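Local coordinates for protein peroxiredoxin 6 (Arenicola marina, PDB 2V2G) that probably reduces hydrogen peroxide and organic hydroperoxides to water and alcohols, as a thiol-specific peroxidase of the Prx6 subfamily, at residues E7-F12 / L21-W26; D15-K20 / D72-H77; N200-A205 / L213-Q218. The protein carries 1 engineered substitution. All blocks are in the same frame, centred on the assembly; numbering follows the deposited sequence.

Interaction 1: residues E7-F12 / L21-W26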
loop_
_atom_site.group_PDB
_atom_site.type_symbol
_atom_site.label_atom_id
_atom_site.label_comp_id
_atom_site.label_asym_id
_atom_site.label_seq_id
_atom_site.Cartn_x
_atom_site.Cartn_y
_atom_site.Cartn_z
ATOM N N GLU A 7 10.130 10.511 -7.120
ATOM C CA GLU A 7 10.082 11.080 -8.482
ATOM C C GLU A 7 9.075 12.218 -8.509
ATOM O O GLU A 7 8.036 12.142 -7.827
ATOM C CB GLU A 7 9.611 10.046 -9.498
ATOM C CG GLU A 7 10.597 9.036 -9.944
ATOM C CD GLU A 7 10.011 8.201 -11.159
ATOM O OE1 GLU A 7 9.444 8.837 -12.122
ATOM O OE2 GLU A 7 10.205 6.983 -11.147
ATOM N N VAL A 8 9.359 13.236 -9.335
ATOM C CA VAL A 8 8.342 14.261 -9.635
ATOM C C VAL A 8 7.181 13.631 -10.416
ATOM O O VAL A 8 7.383 12.956 -11.454
ATOM C CB VAL A 8 8.951 15.478 -10.361
ATOM C CG1 VAL A 8 7.837 16.484 -10.732
ATOM C CG2 VAL A 8 9.971 16.125 -9.408
ATOM N N PHE A 9 5.969 13.778 -9.869
ATOM C CA PHE A 9 4.801 13.225 -10.500
ATOM C C PHE A 9 4.605 13.878 -11.865
ATOM O O PHE A 9 4.835 15.072 -12.030
ATOM C CB PHE A 9 3.566 13.398 -9.610
ATOM C CG PHE A 9 2.601 12.227 -9.740
ATOM C CD1 PHE A 9 2.838 11.052 -9.072
ATOM C CD2 PHE A 9 1.469 12.347 -10.540
ATOM C CE1 PHE A 9 1.995 9.965 -9.232
ATOM C CE2 PHE A 9 0.588 11.268 -10.678
ATOM C CZ PHE A 9 0.848 10.103 -10.033
ATOM N N PRO A 10 4.247 13.123 -12.894
ATOM C CA PRO A 10 4.010 13.778 -14.203
ATOM C C PRO A 10 3.000 14.943 -14.148
ATOM O O PRO A 10 1.921 14.862 -13.506
ATOM C CB PRO A 10 3.521 12.623 -15.115
ATOM C CG PRO A 10 3.304 11.501 -14.224
ATOM C CD PRO A 10 4.035 11.662 -12.943
ATOM N N ASN A 11 3.378 16.026 -14.848
ATOM C CA ASN A 11 2.537 17.225 -14.964
ATOM C C ASN A 11 1.610 17.043 -16.165
ATOM O O ASN A 11 1.676 17.706 -17.224
ATOM C CB ASN A 11 3.382 18.471 -15.086
ATOM C CG ASN A 11 2.576 19.719 -14.908
ATOM O OD1 ASN A 11 1.400 19.684 -14.500
ATOM N ND2 ASN A 11 3.208 20.832 -15.189
ATOM N N PHE A 12 0.713 16.082 -15.966
ATOM C CA PHE A 12 -0.135 15.623 -17.050
ATOM C C PHE A 12 -1.303 16.564 -17.318
ATOM O O PHE A 12 -1.729 17.308 -16.405
ATOM C CB PHE A 12 -0.612 14.174 -16.820
ATOM C CG PHE A 12 -1.477 13.980 -15.616
ATOM C CD1 PHE A 12 -2.824 14.267 -15.658
ATOM C CD2 PHE A 12 -0.944 13.504 -14.419
ATOM C CE1 PHE A 12 -3.649 14.070 -14.560
ATOM C CE2 PHE A 12 -1.767 13.321 -13.295
ATOM C CZ PHE A 12 -3.120 13.604 -13.360
ATOM N N LEU A 21 -7.614 19.801 -17.067
ATOM C CA LEU A 21 -6.701 20.219 -16.037
ATOM C C LEU A 21 -5.273 19.807 -16.320
ATOM O O LEU A 21 -4.995 18.860 -17.062
ATOM C CB LEU A 21 -7.144 19.708 -14.692
ATOM C CG LEU A 21 -7.206 18.234 -14.380
ATOM C CD1 LEU A 21 -5.817 17.704 -13.951
ATOM C CD2 LEU A 21 -8.199 18.050 -13.193
ATOM N N LYS A 22 -4.375 20.564 -15.706
ATOM C CA LYS A 22 -2.961 20.317 -15.766
ATOM C C LYS A 22 -2.531 20.013 -14.316
ATOM O O LYS A 22 -2.796 20.764 -13.365
ATOM C CB LYS A 22 -2.224 21.506 -16.349
ATOM C CG LYS A 22 -0.717 21.360 -16.462
ATOM C CD LYS A 22 -0.288 20.650 -17.747
ATOM C CE LYS A 22 1.192 20.905 -18.095
ATOM N NZ LYS A 22 1.767 19.799 -18.942
ATOM N N PHE A 23 -1.969 18.839 -14.103
ATOM C CA PHE A 23 -1.898 18.302 -12.762
ATOM C C PHE A 23 -1.150 19.173 -11.723
ATOM O O PHE A 23 -1.637 19.374 -10.603
ATOM C CB PHE A 23 -1.354 16.830 -12.767
ATOM C CG PHE A 23 -1.411 16.171 -11.437
ATOM C CD1 PHE A 23 -2.640 15.931 -10.791
ATOM C CD2 PHE A 23 -0.252 15.850 -10.768
ATOM C CE1 PHE A 23 -2.700 15.354 -9.513
ATOM C CE2 PHE A 23 -0.300 15.221 -9.491
ATOM C CZ PHE A 23 -1.551 15.020 -8.860
ATOM N N HIS A 24 0.029 19.671 -12.086
ATOM C CA HIS A 24 0.776 20.511 -11.142
ATOM C C HIS A 24 0.029 21.795 -10.810
ATOM O O HIS A 24 0.234 22.322 -9.702
ATOM C CB HIS A 24 2.161 20.852 -11.623
ATOM C CG HIS A 24 3.116 19.701 -11.629
ATOM N ND1 HIS A 24 4.485 19.879 -11.715
ATOM C CD2 HIS A 24 2.898 18.360 -11.512
ATOM C CE1 HIS A 24 5.059 18.680 -11.700
ATOM N NE2 HIS A 24 4.120 17.747 -11.553
ATOM N N ASP A 25 -0.758 22.330 -11.753
ATOM C CA ASP A 25 -1.561 23.574 -11.568
ATOM C C ASP A 25 -2.727 23.290 -10.611
ATOM O O ASP A 25 -3.049 24.082 -9.730
ATOM C CB ASP A 25 -2.127 24.061 -12.894
ATOM C CG ASP A 25 -1.054 24.608 -13.846
ATOM O OD1 ASP A 25 0.079 24.867 -13.390
ATOM O OD2 ASP A 25 -1.364 24.868 -15.029
ATOM N N TRP A 26 -3.369 22.161 -10.832
ATOM C CA TRP A 26 -4.527 21.749 -10.061
ATOM C C TRP A 26 -4.093 21.444 -8.636
ATOM O O TRP A 26 -4.721 21.919 -7.676
ATOM C CB TRP A 26 -5.183 20.497 -10.686
ATOM C CG TRP A 26 -6.297 19.988 -9.840
ATOM C CD1 TRP A 26 -7.591 20.437 -9.814
ATOM C CD2 TRP A 26 -6.202 18.998 -8.829
ATOM N NE1 TRP A 26 -8.303 19.741 -8.877
ATOM C CE2 TRP A 26 -7.476 18.878 -8.238
ATOM C CE3 TRP A 26 -5.163 18.208 -8.357
ATOM C CZ2 TRP A 26 -7.735 17.973 -7.213
ATOM C CZ3 TRP A 26 -5.433 17.291 -7.310
ATOM C CH2 TRP A 26 -6.724 17.229 -6.759
HETATM O O HOH W 1 2.281 23.595 -14.356
#

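Interaction 2: residues D15-K20 / D72-H77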
loop_
_atom_site.group_PDB
_atom_site.type_symbol
_atom_site.label_atom_id
_atom_site.label_comp_id
_atom_site.label_asym_id
_atom_site.label_seq_id
_atom_site.Cartn_x
_atom_site.Cartn_y
_atom_site.Cartn_z
ATOM N N ASP A 15 -8.658 15.319 -19.304
ATOM C CA ASP A 15 -10.041 15.730 -19.080
ATOM C C ASP A 15 -10.580 15.092 -17.766
ATOM O O ASP A 15 -10.099 14.063 -17.231
ATOM C CB ASP A 15 -10.965 15.284 -20.199
ATOM C CG ASP A 15 -12.163 16.270 -20.452
ATOM O OD1 ASP A 15 -12.561 17.160 -19.617
ATOM O OD2 ASP A 15 -12.749 16.136 -21.551
ATOM N N SER A 16 -11.597 15.755 -17.246
ATOM C CA SER A 16 -12.155 15.414 -15.961
ATOM C C SER A 16 -13.568 15.941 -15.839
ATOM O O SER A 16 -14.027 16.714 -16.679
ATOM C CB SER A 16 -11.284 15.996 -14.837
ATOM O OG SER A 16 -11.578 17.358 -14.569
ATOM N N THR A 17 -14.216 15.554 -14.744
ATOM C CA THR A 17 -15.522 16.116 -14.359
ATOM C C THR A 17 -15.561 17.621 -14.051
ATOM O O THR A 17 -16.651 18.210 -13.984
ATOM C CB THR A 17 -16.086 15.346 -13.157
ATOM O OG1 THR A 17 -15.151 15.422 -12.087
ATOM C CG2 THR A 17 -16.392 13.932 -13.563
ATOM N N ILE A 18 -14.384 18.216 -13.846
ATOM C CA ILE A 18 -14.249 19.660 -13.705
ATOM C C ILE A 18 -13.605 20.288 -14.935
ATOM O O ILE A 18 -13.237 21.446 -14.900
ATOM C CB ILE A 18 -13.521 20.067 -12.417
ATOM C CG1 ILE A 18 -12.035 19.725 -12.482
ATOM C CG2 ILE A 18 -14.203 19.429 -11.183
ATOM C CD1 ILE A 18 -11.265 20.160 -11.291
ATOM N N GLY A 19 -13.564 19.565 -16.046
ATOM C CA GLY A 19 -12.988 20.078 -17.282
ATOM C C GLY A 19 -11.517 19.719 -17.402
ATOM O O GLY A 19 -10.996 18.906 -16.641
ATOM N N LYS A 20 -10.839 20.291 -18.385
ATOM C CA LYS A 20 -9.443 19.966 -18.579
ATOM C C LYS A 20 -8.616 20.559 -17.479
ATOM O O LYS A 20 -8.904 21.652 -16.981
ATOM C CB LYS A 20 -8.895 20.404 -19.943
ATOM C CG LYS A 20 -9.550 19.669 -21.139
ATOM C CD LYS A 20 -8.698 19.839 -22.408
ATOM C CE LYS A 20 -9.459 19.411 -23.679
ATOM N NZ LYS A 20 -8.828 19.926 -24.968
ATOM N N ASP A 72 -12.735 5.455 -18.005
ATOM C CA ASP A 72 -14.042 5.800 -18.569
ATOM C C ASP A 72 -14.130 7.283 -18.971
ATOM O O ASP A 72 -13.283 8.089 -18.599
ATOM C CB ASP A 72 -15.129 5.488 -17.543
ATOM C CG ASP A 72 -15.222 4.000 -17.247
ATOM O OD1 ASP A 72 -15.710 3.251 -18.138
ATOM O OD2 ASP A 72 -14.759 3.596 -16.143
ATOM N N ASN A 73 -15.184 7.636 -19.696
ATOM C CA ASN A 73 -15.378 8.993 -20.141
ATOM C C ASN A 73 -16.054 9.888 -19.092
ATOM O O ASN A 73 -16.632 9.409 -18.104
ATOM C CB ASN A 73 -16.078 9.054 -21.530
ATOM C CG ASN A 73 -17.531 8.580 -21.505
ATOM O OD1 ASN A 73 -18.244 8.766 -20.530
ATOM N ND2 ASN A 73 -17.973 7.997 -22.595
ATOM N N VAL A 74 -15.981 11.187 -19.302
ATOM C CA VAL A 74 -16.494 12.155 -18.325
ATOM C C VAL A 74 -18.035 12.047 -18.118
ATOM O O VAL A 74 -18.540 12.178 -16.994
ATOM C CB VAL A 74 -16.088 13.606 -18.715
ATOM C CG1 VAL A 74 -16.762 14.656 -17.772
ATOM C CG2 VAL A 74 -14.578 13.745 -18.719
ATOM N N ALA A 75 -18.781 11.810 -19.200
ATOM C CA ALA A 75 -20.246 11.634 -19.112
ATOM C C ALA A 75 -20.640 10.472 -18.194
ATOM O O ALA A 75 -21.504 10.611 -17.317
ATOM C CB ALA A 75 -20.826 11.472 -20.527
ATOM N N ASP A 76 -19.945 9.342 -18.334
ATOM C CA ASP A 76 -20.132 8.211 -17.427
ATOM C C ASP A 76 -19.742 8.534 -15.962
ATOM O O ASP A 76 -20.422 8.148 -14.996
ATOM C CB ASP A 76 -19.302 7.027 -17.927
ATOM C CG ASP A 76 -19.997 6.252 -19.013
ATOM O OD1 ASP A 76 -21.093 6.645 -19.410
ATOM O OD2 ASP A 76 -19.407 5.267 -19.501
ATOM N N HIS A 77 -18.658 9.273 -15.781
ATOM C CA HIS A 77 -18.286 9.719 -14.441
ATOM C C HIS A 77 -19.382 10.557 -13.818
ATOM O O HIS A 77 -19.733 10.360 -12.663
ATOM C CB HIS A 77 -17.020 10.549 -14.472
ATOM C CG HIS A 77 -15.788 9.781 -14.821
ATOM N ND1 HIS A 77 -14.628 10.389 -15.249
ATOM C CD2 HIS A 77 -15.514 8.457 -14.747
ATOM C CE1 HIS A 77 -13.693 9.461 -15.409
ATOM N NE2 HIS A 77 -14.213 8.281 -15.144
#

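Interaction 3: residues N200-A205 / L213-Q218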
loop_
_atom_site.group_PDB
_atom_site.type_symbol
_atom_site.label_atom_id
_atom_site.label_comp_id
_atom_site.label_asym_id
_atom_site.label_seq_id
_atom_site.Cartn_x
_atom_site.Cartn_y
_atom_site.Cartn_z
ATOM N N ASN A 200 13.032 13.927 26.718
ATOM C CA ASN A 200 12.458 12.720 27.321
ATOM C C ASN A 200 12.740 11.440 26.531
ATOM O O ASN A 200 12.118 10.421 26.781
ATOM C CB ASN A 200 10.941 12.890 27.477
ATOM C CG ASN A 200 10.594 13.916 28.526
ATOM O OD1 ASN A 200 11.046 13.837 29.663
ATOM N ND2 ASN A 200 9.827 14.913 28.128
ATOM N N MET A 201 13.653 11.480 25.556
ATOM C CA MET A 201 13.939 10.320 24.735
ATOM C C MET A 201 14.351 9.139 25.621
ATOM O O MET A 201 15.067 9.320 26.588
ATOM C CB MET A 201 15.059 10.663 23.724
ATOM C CG MET A 201 15.432 9.574 22.730
ATOM S SD MET A 201 16.763 10.190 21.660
ATOM C CE MET A 201 18.199 10.218 22.759
ATOM N N GLU A 202 13.896 7.946 25.267
ATOM C CA GLU A 202 14.326 6.715 25.869
ATOM C C GLU A 202 15.245 5.977 24.883
ATOM O O GLU A 202 14.845 5.762 23.751
ATOM C CB GLU A 202 13.117 5.816 26.104
ATOM C CG GLU A 202 13.548 4.513 26.710
ATOM C CD GLU A 202 12.440 3.463 26.854
ATOM O OE1 GLU A 202 11.239 3.809 26.682
ATOM O OE2 GLU A 202 12.841 2.311 27.222
ATOM N N VAL A 203 16.441 5.586 25.346
ATOM C CA VAL A 203 17.318 4.681 24.587
ATOM C C VAL A 203 17.097 3.299 25.207
ATOM O O VAL A 203 17.457 3.070 26.355
ATOM C CB VAL A 203 18.807 5.105 24.604
ATOM C CG1 VAL A 203 19.696 4.158 23.761
ATOM C CG2 VAL A 203 18.921 6.531 24.136
ATOM N N LYS A 204 16.476 2.409 24.440
ATOM C CA LYS A 204 16.254 1.022 24.882
ATOM C C LYS A 204 17.461 0.092 24.586
ATOM O O LYS A 204 17.885 -0.020 23.459
ATOM C CB LYS A 204 15.030 0.442 24.229
ATOM C CG LYS A 204 14.715 -0.969 24.719
ATOM C CD LYS A 204 13.482 -1.507 24.017
ATOM C CE LYS A 204 12.800 -2.689 24.747
ATOM N NZ LYS A 204 13.613 -3.951 24.778
ATOM N N ALA A 205 17.983 -0.570 25.626
ATOM C CA ALA A 205 19.140 -1.447 25.463
ATOM C C ALA A 205 18.717 -2.675 24.677
ATOM O O ALA A 205 17.643 -3.221 24.896
ATOM C CB ALA A 205 19.730 -1.844 26.803
ATOM N N LEU A 213 17.812 2.270 19.245
ATOM C CA LEU A 213 16.399 1.990 19.536
ATOM C C LEU A 213 15.884 3.097 20.493
ATOM O O LEU A 213 15.894 2.981 21.730
ATOM C CB LEU A 213 16.219 0.611 20.172
ATOM C CG LEU A 213 14.829 -0.003 20.002
ATOM C CD1 LEU A 213 14.397 -0.211 18.597
ATOM C CD2 LEU A 213 14.857 -1.366 20.672
ATOM N N ARG A 214 15.494 4.217 19.876
ATOM C CA ARG A 214 15.234 5.456 20.580
ATOM C C ARG A 214 13.805 5.931 20.365
ATOM O O ARG A 214 13.402 6.223 19.248
ATOM C CB ARG A 214 16.256 6.554 20.151
ATOM C CG ARG A 214 17.708 6.144 20.497
ATOM C CD ARG A 214 18.709 7.296 20.233
ATOM N NE ARG A 214 18.718 7.670 18.855
ATOM C CZ ARG A 214 19.369 8.713 18.346
ATOM N NH1 ARG A 214 20.064 9.513 19.132
ATOM N NH2 ARG A 214 19.299 8.966 17.058
ATOM N N TYR A 215 13.064 5.994 21.450
ATOM C CA TYR A 215 11.660 6.409 21.413
ATOM C C TYR A 215 11.565 7.843 21.919
ATOM O O TYR A 215 12.303 8.268 22.813
ATOM C CB TYR A 215 10.779 5.588 22.326
ATOM C CG TYR A 215 10.660 4.101 22.075
ATOM C CD1 TYR A 215 11.527 3.220 22.721
ATOM C CD2 TYR A 215 9.666 3.567 21.251
ATOM C CE1 TYR A 215 11.422 1.843 22.557
ATOM C CE2 TYR A 215 9.559 2.160 21.067
ATOM C CZ TYR A 215 10.443 1.318 21.747
ATOM O OH TYR A 215 10.396 -0.073 21.606
ATOM N N THR A 216 10.559 8.548 21.443
ATOM C CA THR A 216 10.198 9.838 22.022
ATOM C C THR A 216 8.664 10.082 21.916
ATOM O O THR A 216 8.051 9.604 20.962
ATOM C CB THR A 216 10.995 10.999 21.313
ATOM O OG1 THR A 216 10.794 12.231 22.042
ATOM C CG2 THR A 216 10.589 11.140 19.796
ATOM N N PRO A 217 8.051 10.826 22.852
ATOM C CA PRO A 217 6.656 11.228 22.568
ATOM C C PRO A 217 6.522 11.924 21.211
ATOM O O PRO A 217 7.465 12.589 20.743
ATOM C CB PRO A 217 6.336 12.228 23.677
ATOM C CG PRO A 217 7.291 11.925 24.778
ATOM C CD PRO A 217 8.555 11.373 24.113
ATOM N N GLN A 218 5.370 11.782 20.557
ATOM C CA GLN A 218 5.189 12.422 19.295
ATOM C C GLN A 218 5.343 13.939 19.462
ATOM O O GLN A 218 4.676 14.549 20.314
ATOM C CB GLN A 218 3.837 12.076 18.714
ATOM C CG GLN A 218 3.500 12.882 17.464
ATOM C CD GLN A 218 2.233 12.385 16.788
ATOM O OE1 GLN A 218 1.845 11.213 16.958
ATOM N NE2 GLN A 218 1.672 13.206 15.911
HETATM O O HOH W 2 11.436 13.954 24.204
HETATM O O HOH W 3 10.207 8.379 25.422
HETATM O O HOH W 4 19.306 1.081 21.481
#

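Interaction 1: residues E7-F12 / L21-W26
In the thioredoxin-fold domain, the N-terminal loop 7-12 lies across the start of helix 23-27, and its acceptors take up N-H groups there. F12 O receives F23 N almost along its C=O axis (2.8 Å). N11 reaches in with CG anti to the backbone N (chi1 -168°), so that OD1 accepts H24 N at 2.8 Å, the donor standing above the amide plane. The N11 side chain lies flat on the H24 imidazole, amide and ring 15° apart, with CB over the ring centre. H24 NE2, its acceptor in the ring plane, donates to F9 O at 2.8 Å, which fixes the turn of the ring; V8 CG1 touches the ring edge at CE1. K22, bent at chi2, crosses N11 and brings NZ to N11 O (2.7 Å), while NZ also forms a salt bridge with E13. A water joins N11 ND2 to D25 OD1. The buried rings of F9, F12 and F23 form an aromatic cluster: F23 CB sits over the centre of the F12 ring, the two near-parallel rings slid apart, and F23 CE2 meets F9 CD2 at 3.5 Å. F12 continues onto L106 of helix 105-109, and F9 and F23 onto I133 of strand 124-133.

Interaction 2: residues D15-K20 / D72-H77
Helix 74-88 of the thioredoxin-fold domain begins against the end of strand 13-16 and the type I turn S16-G19, a contact made without hydrogen bonds between the segments. After D72, salt-bridged to R39, N73 is the N-cap: its OD1 accepts D76 N at 2.8 Å, nearly along the C=O axis. V74, with CG1 anti to the backbone N (chi1 174°), straddles the strand end; both methyls meet S16 O at 3.6 Å, CG1 also faces T17 CA, and CG2 abuts the D15 carboxylate, 3.9 Å from CG. D15 OD1 accepts S16 N at 2.9 Å, from above the carboxylate plane. An alanine in place of D15 removes the carboxylate, and with it the cover of V74 CG2 and the acceptor of S16 N, which would probably loosen the strand end against the helix. One helical turn on, H77 presents CB to T17 CG2 at 3.6 Å, while its NE2 is bonded to S70 OG; T17 OG1 is bonded to I98 N. The turn closes with G19 N on S16 O, and S16 OG reinforces it, accepting I18 N at 3.0 Å, an ST turn, and donating in the carbonyl plane to a lone pair of G19 O, 2.7 Å away.

Interaction 3: residues N200-A205 / L213-Q218
M201, E202 and K204 all set CG anti to the backbone N, whereas R214 and Y215 turn CG anti to the carbonyl carbon (chi1 near -60°); in this beta hairpin these torsions lay E202 and K204 beside Y215 and take M201 obliquely across R214. Strands 202-203 and 214-216 run antiparallel, with 202-203 at the outer edge of the small four-stranded sheet in the C-terminal part of the chain. E202 and Y215 are the hydrogen-bonded pair, each N-H meeting the other's carbonyl in its plane at 2.9 Å, from E202 N to Y215 O and from Y215 N to E202 O. V203 and R214 form the non-hydrogen-bonded pair, and K204 N donates to L213 O (2.8 Å), nearly along the C=O axis.

On one face V203 CG2 rides beside R214 CG. M201, extended to SD and bent at chi3 (72°), brings SD to 3.8 Å from R214 CD and CE close to the guanidinium. R214 is bent at its own chi3; its NH2 is bonded to V189 O. On the other face E202, fully extended, points the same way as Y215 and brings OE1 to within 4.0 Å of Y215 CD1, carboxylate and ring 37° apart. The aliphatic run of K204 passes the edge of that ring, and its CD packs on L213 CD2 at 3.6 Å before the chain turns at chi4 and carries NZ away. Y215 also makes a cation-pi contact with R182 and touches L87 of the second subunit, while L213 packs on P43 of that subunit. Waters bridge the two segments at both ends: one links N200 N with T216 OG1, and another donates to K204 O (2.7 Å) and accepts from L213 N (2.9 Å).

Interactions 1 and 2, interleaved in sequence, lie in the peroxidase domain, their centres about 17 Å apart. Neighbouring strands 13-16 and 21-22 join them, and L21 CD2 packs on S16 OG at 3.7 Å and W26 NE1 on I18 CD1 at 3.8 Å. Interaction 2 is nearer the predicted peroxidatic position, the H77 side chain lying about 10 Å from that of S45, the engineered residue, and about 13 Å from bound benzoic acid. Interaction 3, in the C-terminal sheet, is centred about 39 Å from the centre of interaction 1 and about 50 Å from that of interaction 2. Its L213 side chain lies about 8 Å from a benzoic acid and packs on P43 of the second subunit, a benzoic-acid pocket residue.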